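Local coordinates for putative iron-regulated protein A (PDB 4ECG) that binds calcium ions and, as an imelysin-like member of the M75 peptidase family, is probably an iron-regulated metalloendopeptidase, at residues S243-G247 and S248-T252; D287-N290 and N291-I295. All coordinates share one frame; numbering follows the deposited sequence.

Interaction 1. Residues S243-G247 and S248-T252. With CA (calcium ion), chain H.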
ATOM      1  N   SER A 243       4.451   6.782  -5.510  1.00 43.06           N
ATOM      2  CA  SER A 243       5.479   7.795  -5.206  1.00 44.87           C
ATOM      3  C   SER A 243       4.861   9.148  -4.903  1.00 46.99           C
ATOM      4  O   SER A 243       5.235   9.836  -3.943  1.00 49.36           O
ATOM      5  CB  SER A 243       6.510   7.929  -6.323  1.00 46.47           C
ATOM      6  OG  SER A 243       5.950   8.350  -7.541  1.00 50.54           O
ATOM      7  N   ASN A 244       3.908   9.549  -5.735  1.00 48.08           N
ATOM      8  CA  ASN A 244       3.294  10.843  -5.563  1.00 43.55           C
ATOM      9  C   ASN A 244       2.426  10.914  -4.317  1.00 44.90           C
ATOM     10  O   ASN A 244       2.352  11.958  -3.670  1.00 49.92           O
ATOM     11  CB  ASN A 244       2.496  11.156  -6.796  1.00 44.88           C
ATOM     12  CG  ASN A 244       1.834  12.481  -6.721  1.00 45.81           C
ATOM     13  OD1 ASN A 244       2.499  13.488  -6.677  1.00 47.56           O
ATOM     14  ND2 ASN A 244       0.507  12.485  -6.655  1.00 47.27           N
ATOM     15  N   GLU A 245       1.740   9.822  -4.000  1.00 44.69           N
ATOM     16  CA  GLU A 245       0.844   9.760  -2.836  1.00 44.44           C
ATOM     17  C   GLU A 245       1.624   9.764  -1.520  1.00 44.01           C
ATOM     18  O   GLU A 245       1.243  10.455  -0.561  1.00 46.76           O
ATOM     19  CB  GLU A 245      -0.049   8.514  -2.956  1.00 49.44           C
ATOM     20  CG  GLU A 245      -0.876   8.088  -1.730  1.00 52.40           C
ATOM     21  CD  GLU A 245      -2.212   8.815  -1.544  1.00 62.86           C
ATOM     22  OE1 GLU A 245      -2.478   9.786  -2.320  1.00 57.92           O
ATOM     23  OE2 GLU A 245      -2.997   8.391  -0.611  1.00 72.04           O
ATOM     24  N   VAL A 246       2.680   8.965  -1.439  1.00 43.97           N
ATOM     25  CA  VAL A 246       3.553   8.985  -0.226  1.00 44.94           C
ATOM     26  C   VAL A 246       4.063  10.418   0.054  1.00 45.84           C
ATOM     27  O   VAL A 246       3.958  10.925   1.155  1.00 49.72           O
ATOM     28  CB  VAL A 246       4.730   7.996  -0.320  1.00 42.17           C
ATOM     29  CG1 VAL A 246       5.668   8.170   0.854  1.00 40.49           C
ATOM     30  CG2 VAL A 246       4.231   6.566  -0.391  1.00 43.51           C
ATOM     31  N   GLY A 247       4.585  11.077  -0.965  1.00 47.83           N
ATOM     32  CA  GLY A 247       5.178  12.413  -0.791  1.00 49.68           C
ATOM     33  C   GLY A 247       4.165  13.516  -0.585  1.00 49.26           C
ATOM     34  O   GLY A 247       4.222  14.210   0.404  1.00 50.22           O
ATOM     35  N   SER A 248       3.213  13.648  -1.489  1.00 45.64           N
ATOM     36  CA  SER A 248       2.185  14.718  -1.379  1.00 52.10           C
ATOM     37  C   SER A 248       1.077  14.507  -0.395  1.00 49.64           C
ATOM     38  O   SER A 248       0.587  15.466   0.087  1.00 65.87           O
ATOM     39  CB  SER A 248       1.434  14.957  -2.699  1.00 50.88           C
ATOM     40  OG  SER A 248       2.355  15.093  -3.709  1.00 54.75           O
ATOM     41  N   ALA A 249       0.626  13.285  -0.166  1.00 50.58           N
ATOM     42  CA  ALA A 249      -0.506  13.030   0.735  1.00 48.77           C
ATOM     43  C   ALA A 249      -0.084  12.490   2.088  1.00 46.87           C
ATOM     44  O   ALA A 249      -0.408  13.089   3.097  1.00 45.80           O
ATOM     45  CB  ALA A 249      -1.518  12.069   0.095  1.00 42.82           C
ATOM     46  N   LYS A 250       0.581  11.334   2.129  1.00 46.62           N
ATOM     47  CA  LYS A 250       0.733  10.623   3.397  1.00 43.86           C
ATOM     48  C   LYS A 250       1.689  11.378   4.344  1.00 46.09           C
ATOM     49  O   LYS A 250       1.466  11.397   5.566  1.00 45.74           O
ATOM     50  CB  LYS A 250       1.237   9.193   3.189  1.00 45.49           C
ATOM     51  CG  LYS A 250       0.416   8.319   2.268  1.00 47.84           C
ATOM     52  CD  LYS A 250       0.852   6.866   2.337  1.00 47.68           C
ATOM     53  CE  LYS A 250      -0.058   5.956   1.496  1.00 51.13           C
ATOM     54  NZ  LYS A 250       0.322   4.525   1.773  1.00 52.51           N
ATOM     55  N   ILE A 251       2.741  11.975   3.774  1.00 44.00           N
ATOM     56  CA  ILE A 251       3.713  12.714   4.542  1.00 45.67           C
ATOM     57  C   ILE A 251       3.287  14.189   4.626  1.00 47.71           C
ATOM     58  O   ILE A 251       3.189  14.747   5.734  1.00 52.22           O
ATOM     59  CB  ILE A 251       5.162  12.557   4.006  1.00 48.29           C
ATOM     60  CG1 ILE A 251       5.695  11.135   4.258  1.00 48.17           C
ATOM     61  CG2 ILE A 251       6.101  13.528   4.725  1.00 44.19           C
ATOM     62  CD1 ILE A 251       6.918  10.730   3.438  1.00 48.37           C
ATOM     63  N   THR A 252       2.953  14.797   3.490  1.00 50.83           N
ATOM     64  CA  THR A 252       2.754  16.267   3.428  1.00 52.87           C
ATOM     65  C   THR A 252       1.519  16.681   4.200  1.00 52.79           C
ATOM     66  O   THR A 252       1.585  17.636   4.969  1.00 53.60           O
ATOM     67  CB  THR A 252       2.812  16.837   1.977  1.00 52.09           C
ATOM     68  OG1 THR A 252       4.125  16.593   1.444  1.00 51.83           O
ATOM     69  CG2 THR A 252       2.554  18.353   1.914  1.00 52.83           C
TER
HETATM   70 CA    CA H 506      -1.310  17.154  -0.654  1.00 76.42          CA
HETATM   71  O   HOH W   1      -0.830  17.741  -2.987  1.00 58.72           O
HETATM   72  O   HOH W   2      -2.801  15.250  -1.970  1.00 47.36           O
HETATM   73  O   HOH W   3      -3.701  17.829  -0.585  1.00 68.99           O

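Interaction 2. Residues D287-N290 and N291-I295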
ATOM      1  N   ASP A 287       5.112   1.680   6.813  1.00 39.94           N
ATOM      2  CA  ASP A 287       4.187   1.713   5.671  1.00 41.34           C
ATOM      3  C   ASP A 287       4.803   2.483   4.518  1.00 42.27           C
ATOM      4  O   ASP A 287       4.878   1.981   3.398  1.00 41.13           O
ATOM      5  CB  ASP A 287       2.861   2.354   6.031  1.00 42.60           C
ATOM      6  CG  ASP A 287       2.004   1.518   7.036  1.00 45.02           C
ATOM      7  OD1 ASP A 287       2.329   0.342   7.338  1.00 49.99           O
ATOM      8  OD2 ASP A 287       0.994   2.080   7.511  1.00 45.68           O
ATOM      9  N   TYR A 288       5.287   3.694   4.794  1.00 41.84           N
ATOM     10  CA  TYR A 288       5.729   4.548   3.703  1.00 42.27           C
ATOM     11  C   TYR A 288       6.936   3.967   2.980  1.00 44.17           C
ATOM     12  O   TYR A 288       6.980   3.963   1.752  1.00 47.90           O
ATOM     13  CB  TYR A 288       6.015   5.974   4.141  1.00 43.62           C
ATOM     14  CG  TYR A 288       4.971   6.671   5.019  1.00 41.15           C
ATOM     15  CD1 TYR A 288       3.630   6.398   4.923  1.00 39.75           C
ATOM     16  CD2 TYR A 288       5.366   7.626   5.923  1.00 43.96           C
ATOM     17  CE1 TYR A 288       2.691   7.044   5.725  1.00 40.49           C
ATOM     18  CE2 TYR A 288       4.441   8.289   6.718  1.00 48.61           C
ATOM     19  CZ  TYR A 288       3.108   7.968   6.633  1.00 45.72           C
ATOM     20  OH  TYR A 288       2.236   8.587   7.484  1.00 45.21           O
ATOM     21  N   LYS A 289       7.912   3.485   3.744  1.00 49.91           N
ATOM     22  CA  LYS A 289       9.027   2.727   3.219  1.00 49.66           C
ATOM     23  C   LYS A 289       8.532   1.547   2.393  1.00 48.33           C
ATOM     24  O   LYS A 289       9.069   1.282   1.292  1.00 43.47           O
ATOM     25  CB  LYS A 289       9.963   2.224   4.368  1.00 54.97           C
ATOM     26  CG  LYS A 289      11.083   1.283   3.940  1.00 58.17           C
ATOM     27  CD  LYS A 289      11.491   0.307   5.045  1.00 66.32           C
ATOM     28  CE  LYS A 289      10.605  -0.926   5.058  1.00 69.69           C
ATOM     29  NZ  LYS A 289      10.859  -1.769   6.246  1.00 74.55           N
ATOM     30  N   ASN A 290       7.538   0.811   2.912  1.00 44.44           N
ATOM     31  CA  ASN A 290       7.097  -0.379   2.162  1.00 43.43           C
ATOM     32  C   ASN A 290       6.423   0.010   0.832  1.00 43.55           C
ATOM     33  O   ASN A 290       6.622  -0.671  -0.174  1.00 43.47           O
ATOM     34  CB  ASN A 290       6.240  -1.306   3.011  1.00 39.96           C
ATOM     35  CG  ASN A 290       7.077  -2.166   3.954  1.00 43.66           C
ATOM     36  OD1 ASN A 290       8.115  -2.734   3.547  1.00 42.73           O
ATOM     37  ND2 ASN A 290       6.585  -2.341   5.198  1.00 41.16           N
ATOM     38  N   ASN A 291       5.664   1.104   0.831  1.00 38.59           N
ATOM     39  CA  ASN A 291       5.150   1.644  -0.406  1.00 40.84           C
ATOM     40  C   ASN A 291       6.232   1.950  -1.474  1.00 44.62           C
ATOM     41  O   ASN A 291       6.007   1.795  -2.682  1.00 44.18           O
ATOM     42  CB  ASN A 291       4.433   2.948  -0.153  1.00 40.25           C
ATOM     43  CG  ASN A 291       3.185   2.820   0.694  1.00 42.44           C
ATOM     44  OD1 ASN A 291       2.805   3.791   1.363  1.00 40.71           O
ATOM     45  ND2 ASN A 291       2.531   1.649   0.666  1.00 42.61           N
ATOM     46  N   ILE A 292       7.407   2.393  -1.051  1.00 45.32           N
ATOM     47  CA  ILE A 292       8.459   2.650  -2.033  1.00 44.40           C
ATOM     48  C   ILE A 292       9.151   1.328  -2.362  1.00 43.53           C
ATOM     49  O   ILE A 292       9.545   1.131  -3.474  1.00 46.61           O
ATOM     50  CB  ILE A 292       9.424   3.719  -1.540  1.00 42.84           C
ATOM     51  CG1 ILE A 292       8.644   4.986  -1.172  1.00 43.79           C
ATOM     52  CG2 ILE A 292      10.498   3.978  -2.579  1.00 45.01           C
ATOM     53  CD1 ILE A 292       7.770   5.607  -2.279  1.00 39.17           C
ATOM     54  N   VAL A 293       9.211   0.377  -1.433  1.00 46.25           N
ATOM     55  CA  VAL A 293       9.745  -0.973  -1.751  1.00 44.67           C
ATOM     56  C   VAL A 293       8.875  -1.583  -2.864  1.00 44.83           C
ATOM     57  O   VAL A 293       9.367  -2.231  -3.747  1.00 47.84           O
ATOM     58  CB  VAL A 293       9.942  -1.904  -0.500  1.00 44.00           C
ATOM     59  CG1 VAL A 293      10.394  -3.309  -0.878  1.00 44.81           C
ATOM     60  CG2 VAL A 293      11.025  -1.380   0.389  1.00 42.69           C
ATOM     61  N   SER A 294       7.586  -1.334  -2.848  1.00 42.06           N
ATOM     62  CA  SER A 294       6.717  -1.787  -3.919  1.00 44.39           C
ATOM     63  C   SER A 294       7.194  -1.299  -5.286  1.00 49.04           C
ATOM     64  O   SER A 294       7.190  -2.082  -6.246  1.00 50.26           O
ATOM     65  CB  SER A 294       5.274  -1.301  -3.684  1.00 43.13           C
ATOM     66  OG  SER A 294       4.379  -1.928  -4.559  1.00 43.89           O
ATOM     67  N   ILE A 295       7.623  -0.032  -5.371  1.00 47.82           N
ATOM     68  CA  ILE A 295       8.153   0.500  -6.647  1.00 50.57           C
ATOM     69  C   ILE A 295       9.435  -0.245  -7.072  1.00 49.41           C
ATOM     70  O   ILE A 295       9.647  -0.587  -8.240  1.00 54.40           O
ATOM     71  CB  ILE A 295       8.473   2.017  -6.552  1.00 48.95           C
ATOM     72  CG1 ILE A 295       7.216   2.845  -6.270  1.00 48.33           C
ATOM     73  CG2 ILE A 295       9.139   2.488  -7.815  1.00 48.05           C
ATOM     74  CD1 ILE A 295       7.481   4.316  -6.025  1.00 47.58           C
TER

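Interaction 1. Residues S243-G247 and S248-T252
The carbonyl oxygen of Asn244 is gripped twice by one residue, Ser248: the backbone N lies 2.9 Å from Asn244 O, and the hydroxyl OG donates to the same Asn244 O over 3.1 Å. The hydroxyl can turn back because chi1 of -49° sets it beside the serine's own N, anti to the carbonyl carbon. At the next residue, Glu245 O also serves two donors, Ala249 N from above the carbonyl plane and Lys250 N almost in line with C=O. This double acceptance marks the passage from alpha-type i-to-i+4 bonding to a pi-type turn at 248-251, where Ile251 N reaches back five residues to Val246 O. Thr252 repeats the serine's manoeuvre across the wider turn, its OG1 only 2.6 Å from Gly247 O, while its N bonds that oxygen weakly. On the buried side CD1 of Ile251 packs on CG1 of Val246 at 3.8 Å; on the outer side OE1 of Glu245 comes nearest the methyl CB of Ala249, at 3.5 Å. An alanine in place of Ser248 would probably leave Asn244 O held by the backbone N alone, with the second hold on the turn gone. Ser248 O, 2.6 Å from the calcium ion, shares it with Asp253 and three waters, so this residue supplies a metal ligand through its carbonyl while its hydroxyl reaches back to the preceding turn.

Interaction 2. Residues D287-N290 and N291-I295
The amide of Asn291 stands at the edge of the Tyr288 ring, with OD1 near the ring plane and 4.5 Å from CD1. It is the oxygen, not the nitrogen, that meets the ring edge. Lys250 of helix 239-259 touches Tyr288, and Ile341 of helix 324-343 packs against the same side chain. The asparagine amide also folds back over its own helix: with chi1 at -65°, CG sits beside the backbone N and comes within 3.3 Å of Asp287 O. That carbonyl already receives Asn291 N at 2.8 Å, with an N-H...O angle of 166°. OD1 and Asp287 O are both acceptors, so their closeness brings no bond; the amide finds its mates in other helices, OD1 accepting a hydrogen bond from Lys250 NZ and ND2 donating one to Glu89 O. The segment is regular alpha helix, part of helix 284-300 within the largely helical imelysin fold, and its i-to-i+4 ladder continues with Ile292 N to Tyr288 O at 3.2 Å, Val293 N to Lys289 O at 2.9 Å and Ser294 N to Asn290 O. Branched side chains pack beside these carbonyl oxygens: CG1 of Ile292 is 3.5 Å from Tyr288 O, and CG2 of Val293 is 3.4 Å from Lys289 O. Polar ends on the buried flank are satisfied by neighbours: Asn290 OD1 by Gln90, Ser294 OG by Gln90 O and Ala93 N, and Asp287 by a salt bridge to Arg85 together with hydrogen bonds to Asn283 and Ser278.

How the interactions relate
Interactions 1 and 2 are each a few turns of a single helix, 239-259 and 284-300, and those helices pack directly on each other. Lys250 and Asn291 form the polar tie between them, while CG2 of Val246 rests against the asparagine oxygen and Ser243 packs on Ile295. Interaction 2 is the deeper, its centre about 7 Å from the centre of the chain, against about 12 Å for that of interaction 1. Its helix is regular and its buried polar groups find partners in surrounding elements. Interaction 1 is only partly buried: its widened turn carries a calcium ion with waters on one side, while Lys250 reaches inward toward Glu89 and Glu92 of another calcium site.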